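Local coordinates for protein endoglucanase E-5 (Thermobifida fusca, PDB 2CKS) that catalyses the endohydrolysis of (1->4)-beta-D-glucosidic linkages in cellulose, lichenin and cereal beta-D-glucans, here represented by its glycoside hydrolase family 5 catalytic domain, at residues E6-V11 with N24-R29; H34-F39 with R76-R81; R81-I86 with F119-Q124; Y110-A115 with K149-E154. One frame throughout, in Å; residues are numbered along the deposited sequence.

Interaction 1. Residues E6-V11 with N24-R29; sequences ERYGKV and NPVQLR
Tyr8 and Val26 mark the closest backbone approach, CA to CA 7.7 Å, where the last turn of helix 4-8 passes the irregular chain that leads into strand 29-32. Their side chains make a textbook CH-pi contact. CG2 of Val26 sits 3.4 Å from the centroid of the Tyr8 ring and only 6° off the ring normal, so one methyl covers the centre of a face. That methyl is the branch anti to the backbone N of Val26, while CG1 is turned aside toward Val11 CG1, 4.3 Å away. Leu28 adds a second methyl obliquely, its CD2 lying 3.8 Å from Tyr8 CD2. At the phenol end, a water bridges the segments: it stands 2.7 Å from Tyr8 OH and donates to Gln27 O at 2.9 Å. Arg7 NH1 adds a weak bond to the same OH. With an alanine in place of the tyrosine, the Val26 methyl is likely to lose its ring and the water its phenol partner. Gly9, with positive phi, then ends the helix. Val11 and Leu28 also pack on Leu18 and Tyr95, placing this segment and its hairpin at the N-terminal end of the (beta/alpha)8 barrel.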
loop_
_atom_site.group_PDB
_atom_site.type_symbol
_atom_site.label_atom_id
_atom_site.label_comp_id
_atom_site.label_asym_id
_atom_site.label_seq_id
_atom_site.Cartn_x
_atom_site.Cartn_y
_atom_site.Cartn_z
ATOM N N GLU A 6 3.311 17.496 -7.165
ATOM C CA GLU A 6 3.044 18.831 -7.695
ATOM C C GLU A 6 1.887 18.844 -8.673
ATOM O O GLU A 6 1.138 19.829 -8.744
ATOM C CB GLU A 6 4.291 19.379 -8.361
ATOM C CG GLU A 6 5.306 19.819 -7.325
ATOM C CD GLU A 6 6.736 19.798 -7.820
ATOM O OE1 GLU A 6 7.632 19.963 -6.957
ATOM O OE2 GLU A 6 6.970 19.627 -9.043
ATOM N N ARG A 7 1.748 17.762 -9.426
ATOM C CA ARG A 7 0.754 17.692 -10.481
ATOM C C ARG A 7 -0.651 17.396 -9.965
ATOM O O ARG A 7 -1.621 17.879 -10.532
ATOM C CB ARG A 7 1.172 16.674 -11.538
ATOM C CG ARG A 7 2.291 17.209 -12.400
ATOM C CD ARG A 7 2.700 16.314 -13.549
ATOM N NE ARG A 7 3.239 15.047 -13.082
ATOM C CZ ARG A 7 2.597 13.882 -13.135
ATOM N NH1 ARG A 7 1.367 13.794 -13.623
ATOM N NH2 ARG A 7 3.192 12.794 -12.677
ATOM N N TYR A 8 -0.763 16.629 -8.885
ATOM C CA TYR A 8 -2.078 16.247 -8.367
ATOM C C TYR A 8 -2.428 16.917 -7.044
ATOM O O TYR A 8 -3.601 16.990 -6.677
ATOM C CB TYR A 8 -2.175 14.734 -8.229
ATOM C CG TYR A 8 -1.850 13.977 -9.494
ATOM C CD1 TYR A 8 -2.506 14.261 -10.692
ATOM C CD2 TYR A 8 -0.887 12.968 -9.492
ATOM C CE1 TYR A 8 -2.214 13.557 -11.851
ATOM C CE2 TYR A 8 -0.590 12.265 -10.645
ATOM C CZ TYR A 8 -1.251 12.561 -11.816
ATOM O OH TYR A 8 -0.964 11.863 -12.967
ATOM N N GLY A 9 -1.425 17.386 -6.309
ATOM C CA GLY A 9 -1.663 18.131 -5.088
ATOM C C GLY A 9 -2.287 17.321 -3.970
ATOM O O GLY A 9 -1.981 16.148 -3.766
ATOM N N LYS A 10 -3.192 17.968 -3.250
ATOM C CA LYS A 10 -3.826 17.402 -2.076
ATOM C C LYS A 10 -4.930 16.442 -2.503
ATOM O O LYS A 10 -6.091 16.829 -2.671
ATOM C CB LYS A 10 -4.395 18.540 -1.238
ATOM C CG LYS A 10 -4.930 18.146 0.108
ATOM C CD LYS A 10 -5.704 19.323 0.688
ATOM C CE LYS A 10 -5.781 19.240 2.180
ATOM N NZ LYS A 10 -6.057 20.562 2.794
ATOM N N VAL A 11 -4.569 15.183 -2.689
ATOM C CA VAL A 11 -5.536 14.216 -3.174
ATOM C C VAL A 11 -6.610 13.984 -2.102
ATOM O O VAL A 11 -6.347 14.085 -0.907
ATOM C CB VAL A 11 -4.869 12.897 -3.621
ATOM C CG1 VAL A 11 -3.944 13.126 -4.833
ATOM C CG2 VAL A 11 -4.118 12.232 -2.488
ATOM N N ASN A 24 -10.416 15.905 -10.444
ATOM C CA ASN A 24 -10.151 14.939 -11.510
ATOM C C ASN A 24 -9.720 13.611 -10.905
ATOM O O ASN A 24 -8.746 13.587 -10.176
ATOM C CB ASN A 24 -9.034 15.432 -12.427
ATOM C CG ASN A 24 -9.286 16.827 -12.962
ATOM O OD1 ASN A 24 -8.515 17.764 -12.704
ATOM N ND2 ASN A 24 -10.360 16.974 -13.706
ATOM N N PRO A 25 -10.411 12.513 -11.197
ATOM C CA PRO A 25 -9.944 11.196 -10.742
ATOM C C PRO A 25 -8.507 10.922 -11.182
ATOM O O PRO A 25 -8.136 11.214 -12.317
ATOM C CB PRO A 25 -10.924 10.229 -11.409
ATOM C CG PRO A 25 -12.150 11.022 -11.570
ATOM C CD PRO A 25 -11.676 12.405 -11.949
ATOM N N VAL A 26 -7.707 10.392 -10.266
ATOM C CA VAL A 26 -6.304 10.127 -10.524
ATOM C C VAL A 26 -5.977 8.703 -10.090
ATOM O O VAL A 26 -6.498 8.217 -9.085
ATOM C CB VAL A 26 -5.389 11.147 -9.803
ATOM C CG1 VAL A 26 -5.532 11.076 -8.283
ATOM C CG2 VAL A 26 -3.943 10.963 -10.226
ATOM N N GLN A 27 -5.125 8.049 -10.872
ATOM C CA GLN A 27 -4.622 6.717 -10.560
ATOM C C GLN A 27 -3.154 6.838 -10.162
ATOM O O GLN A 27 -2.303 7.118 -11.010
ATOM C CB GLN A 27 -4.755 5.796 -11.771
ATOM C CG GLN A 27 -4.431 4.367 -11.439
ATOM C CD GLN A 27 -4.246 3.462 -12.632
ATOM O OE1 GLN A 27 -4.075 3.922 -13.774
ATOM N NE2 GLN A 27 -4.247 2.163 -12.371
ATOM N N LEU A 28 -2.860 6.642 -8.882
ATOM C CA LEU A 28 -1.484 6.697 -8.394
ATOM C C LEU A 28 -0.898 5.290 -8.425
ATOM O O LEU A 28 -1.450 4.385 -7.817
ATOM C CB LEU A 28 -1.445 7.257 -6.973
ATOM C CG LEU A 28 -2.076 8.631 -6.763
ATOM C CD1 LEU A 28 -2.007 9.042 -5.301
ATOM C CD2 LEU A 28 -1.398 9.668 -7.647
ATOM N N ARG A 29 0.206 5.115 -9.151
ATOM C CA ARG A 29 0.835 3.814 -9.309
ATOM C C ARG A 29 2.262 3.861 -8.823
ATOM O O ARG A 29 2.993 4.819 -9.087
ATOM C CB ARG A 29 0.828 3.370 -10.771
ATOM C CG ARG A 29 -0.557 3.389 -11.411
ATOM C CD ARG A 29 -0.565 3.157 -12.900
ATOM N NE ARG A 29 0.336 4.098 -13.553
ATOM C CZ ARG A 29 1.102 3.828 -14.600
ATOM N NH1 ARG A 29 1.070 2.642 -15.192
ATOM N NH2 ARG A 29 1.902 4.775 -15.062
HETATM O O HOH W 1 -1.477 9.212 -12.802
#

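Interaction 2. Residues H34-F39 with R76-R81; sequences HGIQWF and RGFTDR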
loop_
_atom_site.group_PDB
_atom_site.type_symbol
_atom_site.label_atom_id
_atom_site.label_comp_id
_atom_site.label_asym_id
_atom_site.label_seq_id
_atom_site.Cartn_x
_atom_site.Cartn_y
_atom_site.Cartn_z
ATOM N N HIS A 34 9.405 -3.720 0.998
ATOM C CA HIS A 34 9.217 -4.907 1.808
ATOM C C HIS A 34 9.339 -4.411 3.251
ATOM O O HIS A 34 9.449 -3.208 3.501
ATOM C CB HIS A 34 10.264 -5.959 1.441
ATOM C CG HIS A 34 9.879 -7.366 1.795
ATOM N ND1 HIS A 34 10.210 -8.442 0.996
ATOM C CD2 HIS A 34 9.218 -7.882 2.859
ATOM C CE1 HIS A 34 9.764 -9.554 1.552
ATOM N NE2 HIS A 34 9.157 -9.242 2.682
ATOM N N GLY A 35 9.321 -5.307 4.215
ATOM C CA GLY A 35 9.343 -4.890 5.598
ATOM C C GLY A 35 10.642 -4.180 5.900
ATOM O O GLY A 35 11.707 -4.705 5.589
ATOM N N ILE A 36 10.572 -2.997 6.510
ATOM C CA ILE A 36 11.790 -2.228 6.777
ATOM C C ILE A 36 12.700 -2.870 7.845
ATOM O O ILE A 36 13.877 -2.532 7.945
ATOM C CB ILE A 36 11.480 -0.733 7.088
ATOM C CG1 ILE A 36 10.766 -0.560 8.425
ATOM C CG2 ILE A 36 10.679 -0.109 5.936
ATOM C CD1 ILE A 36 10.718 0.894 8.905
ATOM N N GLN A 37 12.176 -3.822 8.615
ATOM C CA GLN A 37 13.000 -4.570 9.571
ATOM C C GLN A 37 13.945 -5.573 8.901
ATOM O O GLN A 37 14.894 -6.053 9.530
ATOM C CB GLN A 37 12.108 -5.290 10.594
ATOM C CG GLN A 37 11.549 -6.641 10.165
ATOM C CD GLN A 37 10.226 -6.558 9.414
ATOM O OE1 GLN A 37 9.897 -5.531 8.813
ATOM N NE2 GLN A 37 9.464 -7.652 9.444
ATOM N N TRP A 38 13.662 -5.908 7.645
ATOM C CA TRP A 38 14.477 -6.852 6.885
ATOM C C TRP A 38 15.204 -6.213 5.704
ATOM O O TRP A 38 16.302 -6.644 5.349
ATOM C CB TRP A 38 13.610 -7.981 6.343
ATOM C CG TRP A 38 12.962 -8.842 7.363
ATOM C CD1 TRP A 38 13.518 -9.337 8.504
ATOM C CD2 TRP A 38 11.633 -9.350 7.312
ATOM N NE1 TRP A 38 12.606 -10.112 9.178
ATOM C CE2 TRP A 38 11.440 -10.144 8.456
ATOM C CE3 TRP A 38 10.575 -9.219 6.403
ATOM C CZ2 TRP A 38 10.238 -10.792 8.724
ATOM C CZ3 TRP A 38 9.377 -9.859 6.674
ATOM C CH2 TRP A 38 9.222 -10.636 7.824
ATOM N N PHE A 39 14.596 -5.202 5.079
ATOM C CA PHE A 39 15.099 -4.669 3.809
ATOM C C PHE A 39 15.269 -3.163 3.851
ATOM O O PHE A 39 15.070 -2.471 2.858
ATOM C CB PHE A 39 14.202 -5.104 2.645
ATOM C CG PHE A 39 14.169 -6.584 2.462
ATOM C CD1 PHE A 39 15.190 -7.238 1.790
ATOM C CD2 PHE A 39 13.143 -7.337 3.018
ATOM C CE1 PHE A 39 15.171 -8.622 1.668
ATOM C CE2 PHE A 39 13.129 -8.712 2.890
ATOM C CZ PHE A 39 14.144 -9.345 2.214
ATOM N N ARG A 76 10.666 3.369 19.126
ATOM C CA ARG A 76 11.330 4.638 18.868
ATOM C C ARG A 76 12.167 4.619 17.583
ATOM O O ARG A 76 12.059 5.517 16.747
ATOM C CB ARG A 76 12.195 5.013 20.080
ATOM C CG ARG A 76 12.749 6.412 20.067
ATOM C CD ARG A 76 11.707 7.478 20.322
ATOM N NE ARG A 76 11.300 8.043 19.054
ATOM C CZ ARG A 76 10.057 8.368 18.707
ATOM N NH1 ARG A 76 9.024 8.221 19.532
ATOM N NH2 ARG A 76 9.866 8.861 17.499
ATOM N N GLY A 77 12.995 3.592 17.410
ATOM C CA GLY A 77 13.855 3.514 16.241
ATOM C C GLY A 77 13.055 3.361 14.952
ATOM O O GLY A 77 13.363 3.991 13.951
ATOM N N PHE A 78 12.030 2.525 14.985
ATOM C CA PHE A 78 11.190 2.323 13.802
ATOM C C PHE A 78 10.407 3.580 13.456
ATOM O O PHE A 78 10.289 3.924 12.286
ATOM C CB PHE A 78 10.252 1.124 13.949
ATOM C CG PHE A 78 10.897 -0.189 13.623
ATOM C CD1 PHE A 78 10.951 -0.653 12.311
ATOM C CD2 PHE A 78 11.462 -0.961 14.624
ATOM C CE1 PHE A 78 11.562 -1.868 12.016
ATOM C CE2 PHE A 78 12.059 -2.173 14.334
ATOM C CZ PHE A 78 12.108 -2.626 13.032
ATOM N N THR A 79 9.896 4.279 14.464
ATOM C CA THR A 79 9.158 5.511 14.212
ATOM C C THR A 79 10.072 6.572 13.589
ATOM O O THR A 79 9.688 7.245 12.635
ATOM C CB THR A 79 8.539 6.031 15.515
ATOM O OG1 THR A 79 7.682 5.031 16.076
ATOM C CG2 THR A 79 7.622 7.233 15.258
ATOM N N ASP A 80 11.288 6.706 14.114
ATOM C CA ASP A 80 12.220 7.696 13.595
ATOM C C ASP A 80 12.601 7.382 12.152
ATOM O O ASP A 80 12.724 8.282 11.333
ATOM C CB ASP A 80 13.472 7.799 14.470
ATOM C CG ASP A 80 13.229 8.577 15.748
ATOM O OD1 ASP A 80 12.266 9.378 15.802
ATOM O OD2 ASP A 80 13.963 8.448 16.751
ATOM N N ARG A 81 12.760 6.105 11.827
ATOM C CA ARG A 81 13.060 5.739 10.449
ATOM C C ARG A 81 11.877 6.035 9.514
ATOM O O ARG A 81 12.068 6.451 8.367
ATOM C CB ARG A 81 13.485 4.282 10.366
ATOM C CG ARG A 81 13.763 3.773 8.968
ATOM C CD ARG A 81 14.797 4.585 8.194
ATOM N NE ARG A 81 15.262 3.814 7.048
ATOM C CZ ARG A 81 15.872 4.312 5.985
ATOM N NH1 ARG A 81 16.106 5.612 5.862
ATOM N NH2 ARG A 81 16.245 3.488 5.017
#
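Ile36 and Gln37 belong to the loop that follows the first strand of the (beta/alpha)8 barrel, on the C-terminal rim where family 5 enzymes carry their active site, and they meet Phe78 of helix 75-90. The aromatic ring receives both of them at its edge. Ile36 CD1 is 3.7 Å from Phe78 CD1, and Ile36 CG1, lying in the ring plane, is 3.9 Å from the same atom. The isoleucine reaches across because CG1 lies between the backbone N and the carbonyl carbon (chi1 69°), projecting toward the helix. Further round the rim, Gln37 offers its CB, 3.6 Å from Phe78 CZ. Its amide, however, bends away from Phe78: NE2 hydrogen-bonds Glu68 O and lies over the indole face of Trp38, 3.1 Å above the ring plane. One turn along helix 75-90, the aliphatic part of Arg81 extends the apolar patch, with CG 4.2 Å from Ile36 CD1, while NE forms a salt bridge with Asp40. The result is an apolar joint whose polar neighbours are held by partners elsewhere. Within the fold, Phe78 also touches Met64 of strand 59-65 and Gln37 touches Tyr65, so the short 36-39 helix meets both strand 59-65 and helix 75-90.

Interaction 3. Residues R81-I86 with F119-Q124; sequences RMHQLI and FAEIAQ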
loop_
_atom_site.group_PDB
_atom_site.type_symbol
_atom_site.label_atom_id
_atom_site.label_comp_id
_atom_site.label_asym_id
_atom_site.label_seq_id
_atom_site.Cartn_x
_atom_site.Cartn_y
_atom_site.Cartn_z
ATOM N N ARG A 81 12.760 6.105 11.827
ATOM C CA ARG A 81 13.060 5.739 10.449
ATOM C C ARG A 81 11.877 6.035 9.514
ATOM O O ARG A 81 12.068 6.451 8.367
ATOM C CB ARG A 81 13.485 4.282 10.366
ATOM C CG ARG A 81 13.763 3.773 8.968
ATOM C CD ARG A 81 14.797 4.585 8.194
ATOM N NE ARG A 81 15.262 3.814 7.048
ATOM C CZ ARG A 81 15.872 4.312 5.985
ATOM N NH1 ARG A 81 16.106 5.612 5.862
ATOM N NH2 ARG A 81 16.245 3.488 5.017
ATOM N N MET A 82 10.664 5.818 10.005
ATOM C CA MET A 82 9.479 6.120 9.218
ATOM C C MET A 82 9.384 7.619 8.935
ATOM O O MET A 82 9.106 8.011 7.812
ATOM C CB MET A 82 8.220 5.592 9.900
ATOM C CG MET A 82 8.104 4.066 9.876
ATOM S SD MET A 82 7.913 3.328 8.241
ATOM C CE MET A 82 6.174 3.602 7.956
ATOM N N HIS A 83 9.650 8.461 9.932
ATOM C CA HIS A 83 9.696 9.902 9.711
ATOM C C HIS A 83 10.707 10.232 8.618
ATOM O O HIS A 83 10.439 11.034 7.734
ATOM C CB HIS A 83 10.135 10.634 10.974
ATOM C CG HIS A 83 9.101 10.709 12.054
ATOM N ND1 HIS A 83 7.788 11.078 11.829
ATOM C CD2 HIS A 83 9.213 10.516 13.389
ATOM C CE1 HIS A 83 7.137 11.093 12.980
ATOM N NE2 HIS A 83 7.980 10.755 13.941
ATOM N N GLN A 84 11.893 9.633 8.708
ATOM C CA GLN A 84 12.938 9.878 7.735
ATOM C C GLN A 84 12.498 9.465 6.338
ATOM O O GLN A 84 12.711 10.199 5.386
ATOM C CB GLN A 84 14.203 9.131 8.132
ATOM C CG GLN A 84 15.400 9.431 7.280
ATOM C CD GLN A 84 16.625 8.759 7.841
ATOM O OE1 GLN A 84 16.644 7.537 8.000
ATOM N NE2 GLN A 84 17.630 9.550 8.199
ATOM N N LEU A 85 11.851 8.306 6.220
ATOM C CA LEU A 85 11.428 7.819 4.915
ATOM C C LEU A 85 10.279 8.655 4.346
ATOM O O LEU A 85 10.205 8.869 3.151
ATOM C CB LEU A 85 11.043 6.344 4.984
ATOM C CG LEU A 85 12.214 5.363 5.165
ATOM C CD1 LEU A 85 11.673 4.001 5.596
ATOM C CD2 LEU A 85 13.031 5.248 3.899
ATOM N N ILE A 86 9.384 9.136 5.200
ATOM C CA ILE A 86 8.303 10.007 4.743
ATOM C C ILE A 86 8.882 11.290 4.160
ATOM O O ILE A 86 8.447 11.746 3.110
ATOM C CB ILE A 86 7.321 10.322 5.894
ATOM C CG1 ILE A 86 6.502 9.076 6.239
ATOM C CG2 ILE A 86 6.355 11.463 5.514
ATOM C CD1 ILE A 86 5.862 9.144 7.600
ATOM N N PHE A 119 0.400 6.301 15.100
ATOM C CA PHE A 119 -0.321 7.188 14.186
ATOM C C PHE A 119 -0.526 8.587 14.767
ATOM O O PHE A 119 -0.494 9.557 14.029
ATOM C CB PHE A 119 -1.638 6.559 13.718
ATOM C CG PHE A 119 -1.462 5.548 12.613
ATOM C CD1 PHE A 119 -0.986 5.943 11.373
ATOM C CD2 PHE A 119 -1.765 4.209 12.808
ATOM C CE1 PHE A 119 -0.806 5.025 10.360
ATOM C CE2 PHE A 119 -1.600 3.289 11.789
ATOM C CZ PHE A 119 -1.123 3.699 10.568
ATOM N N ALA A 120 -0.683 8.705 16.079
ATOM C CA ALA A 120 -0.753 10.027 16.696
ATOM C C ALA A 120 0.533 10.795 16.423
ATOM O O ALA A 120 0.497 11.965 16.067
ATOM C CB ALA A 120 -0.986 9.918 18.182
ATOM N N GLU A 121 1.676 10.135 16.582
ATOM C CA GLU A 121 2.955 10.794 16.340
ATOM C C GLU A 121 3.134 11.162 14.860
ATOM O O GLU A 121 3.550 12.279 14.528
ATOM C CB GLU A 121 4.129 9.940 16.812
ATOM C CG GLU A 121 5.449 10.617 16.476
ATOM C CD GLU A 121 6.659 10.083 17.205
ATOM O OE1 GLU A 121 7.776 10.494 16.800
ATOM O OE2 GLU A 121 6.513 9.277 18.152
ATOM N N ILE A 122 2.809 10.232 13.970
ATOM C CA ILE A 122 2.986 10.458 12.546
ATOM C C ILE A 122 2.060 11.572 12.077
ATOM O O ILE A 122 2.486 12.490 11.389
ATOM C CB ILE A 122 2.704 9.166 11.753
ATOM C CG1 ILE A 122 3.721 8.072 12.099
ATOM C CG2 ILE A 122 2.664 9.452 10.246
ATOM C CD1 ILE A 122 5.169 8.372 11.758
ATOM N N ALA A 123 0.789 11.501 12.454
ATOM C CA ALA A 123 -0.180 12.502 12.008
ATOM C C ALA A 123 0.153 13.909 12.503
ATOM O O ALA A 123 -0.023 14.875 11.765
ATOM C CB ALA A 123 -1.593 12.109 12.429
ATOM N N GLN A 124 0.615 14.032 13.745
ATOM C CA GLN A 124 0.982 15.348 14.277
ATOM C C GLN A 124 2.185 15.909 13.518
ATOM O O GLN A 124 2.150 17.051 13.055
ATOM C CB GLN A 124 1.276 15.297 15.780
ATOM C CG GLN A 124 1.383 16.689 16.435
ATOM C CD GLN A 124 2.786 17.296 16.410
ATOM O OE1 GLN A 124 3.781 16.602 16.168
ATOM N NE2 GLN A 124 2.866 18.598 16.678
#
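His83 and Glu121 join two successive outer helices of the (beta/alpha)8 barrel, 75-90 and 112-126, whose local axes run in similar directions, crossing at -31° with a closest approach of 11.1 Å. At such a separation side chains must span the gap, and these two do so, their side chains crossing at about a right angle. His83 NE2 donates to Glu121 OE1 over 2.9 Å in a nearly straight bond (166° at the hydrogen). The acceptor lies in the imidazole plane, yet the carboxylate is rolled against the ring and OE1 is met on the anti side, 35° out of the carboxylate plane. Glu121 arrives there as an extended chain with CG anti to its own N, bringing CG into the ring plane at the histidine's edge, 3.6 Å from NE2. His83 has two conformers, so this bond holds for one of them and is less certain. Arg76 forms a salt bridge with the same OE1, which would probably steady the carboxylate's negative charge, and ND1 of His83 hydrogen-bonds NE2 of His126. Beside the polar bridge the contact turns apolar. Ile122 sends CD1 obliquely to the imidazole, 3.6 Å from His83 CE1, and its other branch, CG2, rests 4.2 Å from Ile86 CD1.

Interaction 4. Residues Y110-A115 with K149-E154; sequences YNLDRA and KSYAEE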
loop_
_atom_site.group_PDB
_atom_site.type_symbol
_atom_site.label_atom_id
_atom_site.label_comp_id
_atom_site.label_asym_id
_atom_site.label_seq_id
_atom_site.Cartn_x
_atom_site.Cartn_y
_atom_site.Cartn_z
ATOM N N TYR A 110 -5.180 -6.529 18.131
ATOM C CA TYR A 110 -3.957 -6.947 18.820
ATOM C C TYR A 110 -2.917 -5.821 18.904
ATOM O O TYR A 110 -2.146 -5.743 19.867
ATOM C CB TYR A 110 -3.358 -8.161 18.107
ATOM C CG TYR A 110 -2.203 -8.788 18.829
ATOM C CD1 TYR A 110 -2.415 -9.779 19.777
ATOM C CD2 TYR A 110 -0.897 -8.390 18.572
ATOM C CE1 TYR A 110 -1.359 -10.357 20.444
ATOM C CE2 TYR A 110 0.173 -8.962 19.243
ATOM C CZ TYR A 110 -0.065 -9.948 20.176
ATOM O OH TYR A 110 0.996 -10.517 20.853
ATOM N N ASN A 111 -2.896 -4.957 17.890
ATOM C CA ASN A 111 -1.924 -3.878 17.795
ATOM C C ASN A 111 -2.541 -2.481 17.909
ATOM O O ASN A 111 -1.900 -1.497 17.556
ATOM C CB ASN A 111 -1.166 -4.010 16.473
ATOM C CG ASN A 111 -0.166 -5.133 16.504
ATOM O OD1 ASN A 111 0.723 -5.143 17.350
ATOM N ND2 ASN A 111 -0.331 -6.112 15.622
ATOM N N LEU A 112 -3.762 -2.395 18.428
ATOM C CA LEU A 112 -4.484 -1.123 18.485
ATOM C C LEU A 112 -3.792 -0.070 19.349
ATOM O O LEU A 112 -3.655 1.075 18.935
ATOM C CB LEU A 112 -5.913 -1.335 19.003
ATOM C CG LEU A 112 -6.703 -0.036 19.229
ATOM C CD1 LEU A 112 -6.874 0.724 17.935
ATOM C CD2 LEU A 112 -8.049 -0.333 19.856
ATOM N N ASP A 113 -3.387 -0.444 20.557
ATOM C CA ASP A 113 -2.761 0.503 21.480
ATOM C C ASP A 113 -1.490 1.090 20.863
ATOM O O ASP A 113 -1.292 2.307 20.891
ATOM C CB ASP A 113 -2.459 -0.171 22.825
ATOM C CG ASP A 113 -2.125 0.820 23.929
ATOM O OD1 ASP A 113 -2.742 1.904 23.983
ATOM O OD2 ASP A 113 -1.258 0.581 24.801
ATOM N N ARG A 114 -0.662 0.229 20.263
ATOM C CA ARG A 114 0.533 0.664 19.537
ATOM C C ARG A 114 0.183 1.545 18.351
ATOM O O ARG A 114 0.872 2.524 18.084
ATOM C CB ARG A 114 1.316 -0.536 18.994
ATOM C CG ARG A 114 2.262 -1.156 19.968
ATOM C CD ARG A 114 3.019 -2.315 19.364
ATOM N NE ARG A 114 2.183 -3.508 19.343
ATOM C CZ ARG A 114 2.150 -4.414 20.304
ATOM N NH1 ARG A 114 2.915 -4.272 21.381
ATOM N NH2 ARG A 114 1.338 -5.461 20.194
ATOM N N ALA A 115 -0.862 1.170 17.621
ATOM C CA ALA A 115 -1.258 1.892 16.413
ATOM C C ALA A 115 -1.670 3.318 16.750
ATOM O O ALA A 115 -1.312 4.261 16.046
ATOM C CB ALA A 115 -2.390 1.169 15.703
ATOM N N LYS A 149 -14.285 -2.933 11.019
ATOM C CA LYS A 149 -14.957 -1.643 11.034
ATOM C C LYS A 149 -14.821 -0.964 12.408
ATOM O O LYS A 149 -14.523 0.210 12.493
ATOM C CB LYS A 149 -16.441 -1.830 10.657
ATOM C CG LYS A 149 -17.285 -0.567 10.781
ATOM C CD LYS A 149 -18.754 -0.836 10.498
ATOM C CE LYS A 149 -19.676 -0.000 11.373
ATOM N NZ LYS A 149 -19.751 1.389 10.862
ATOM N N SER A 150 -15.037 -1.707 13.488
ATOM C CA SER A 150 -14.932 -1.120 14.823
ATOM C C SER A 150 -13.482 -0.745 15.151
ATOM O O SER A 150 -13.247 0.252 15.819
ATOM C CB SER A 150 -15.532 -2.038 15.895
ATOM O OG SER A 150 -14.897 -3.301 15.928
ATOM N N TYR A 151 -12.517 -1.521 14.655
ATOM C CA TYR A 151 -11.106 -1.179 14.812
ATOM C C TYR A 151 -10.830 0.144 14.108
ATOM O O TYR A 151 -10.199 1.033 14.672
ATOM C CB TYR A 151 -10.199 -2.277 14.231
ATOM C CG TYR A 151 -8.767 -1.825 14.018
ATOM C CD1 TYR A 151 -7.853 -1.792 15.072
ATOM C CD2 TYR A 151 -8.327 -1.408 12.768
ATOM C CE1 TYR A 151 -6.541 -1.368 14.873
ATOM C CE2 TYR A 151 -7.034 -0.967 12.572
ATOM C CZ TYR A 151 -6.144 -0.953 13.615
ATOM O OH TYR A 151 -4.852 -0.524 13.369
ATOM N N ALA A 152 -11.312 0.267 12.872
ATOM C CA ALA A 152 -11.082 1.453 12.060
ATOM C C ALA A 152 -11.655 2.674 12.765
ATOM O O ALA A 152 -11.046 3.730 12.801
ATOM C CB ALA A 152 -11.708 1.289 10.665
ATOM N N GLU A 153 -12.813 2.499 13.385
ATOM C CA GLU A 153 -13.502 3.601 14.047
ATOM C C GLU A 153 -12.830 4.003 15.374
ATOM O O GLU A 153 -13.087 5.089 15.894
ATOM C CB GLU A 153 -14.991 3.254 14.188
ATOM C CG GLU A 153 -15.661 3.251 12.815
ATOM C CD GLU A 153 -17.078 2.722 12.773
ATOM O OE1 GLU A 153 -17.684 2.815 11.679
ATOM O OE2 GLU A 153 -17.598 2.234 13.801
ATOM N N GLU A 154 -11.954 3.144 15.897
ATOM C CA GLU A 154 -11.099 3.474 17.045
ATOM C C GLU A 154 -9.834 4.252 16.636
ATOM O O GLU A 154 -9.389 5.135 17.358
ATOM C CB GLU A 154 -10.708 2.198 17.821
ATOM C CG GLU A 154 -11.885 1.496 18.487
ATOM C CD GLU A 154 -11.550 0.144 19.096
ATOM O OE1 GLU A 154 -11.404 -0.851 18.366
ATOM O OE2 GLU A 154 -11.435 0.072 20.317
#
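Leu112 meets both Tyr151 and Glu154, and its two methyls divide the work. CD1 makes the apolar contact, approaching the phenol ring obliquely, 3.7 Å from Tyr151 CE1, and also lies 4.1 Å from Glu154 CB. The other branch, CD2, makes a van der Waals contact with a polar group, the carboxylate of Glu154, 3.4 Å from OE2, as the two side chains cross at about a right angle. The leucine CG is anti to its backbone N (chi1 174°), which carries the fork across to helix 145-162. Ala115, one turn on, adds its CB at 3.8 Å from Tyr151 OH. A serine in place of the leucine is likely to open a gap between the helices and leave one flank of the tyrosine ring without its packing partner. The polar interactions are separate. Tyr151 OH is hydrogen-bonded to Ile136 O, which fixes the far end of the ring. Asn111 OD1 is gripped side-on by Arg114, through NE at 3.0 Å and NH2 at 2.9 Å, while Asn111 ND2 is hydrogen-bonded to Gln67 OE1. In the fold, helices 112-126 and 145-162 are consecutive outer helices of the barrel, following strands 95-101 and 132-135, and Trp100 on the first of these strands touches both Ala115 and Tyr151.

How the interactions relate
Interactions 2 and 3 form one continuous region: their centres are 11 Å apart, they share Arg81 on helix 75-90, and Arg76 NH2 meets Glu121 OE1 at 2.7 Å. Interaction 4, 18 Å from interaction 3 centre to centre, shares helix 112-126 with it; these two join successive outer helices, whereas interaction 2 joins the short 36-39 helix to helix 75-90. Two side chains lie about 11 Å from those of the probable catalytic glutamates: Gln37 from Glu231, the nucleophile, and Tyr151 from Glu139, the proton donor; that of Gln37 is also about 7 Å from a bound zinc ion. Interaction 1 stands apart at the barrel's other end, its centre 22 to 28 Å from those of the other three.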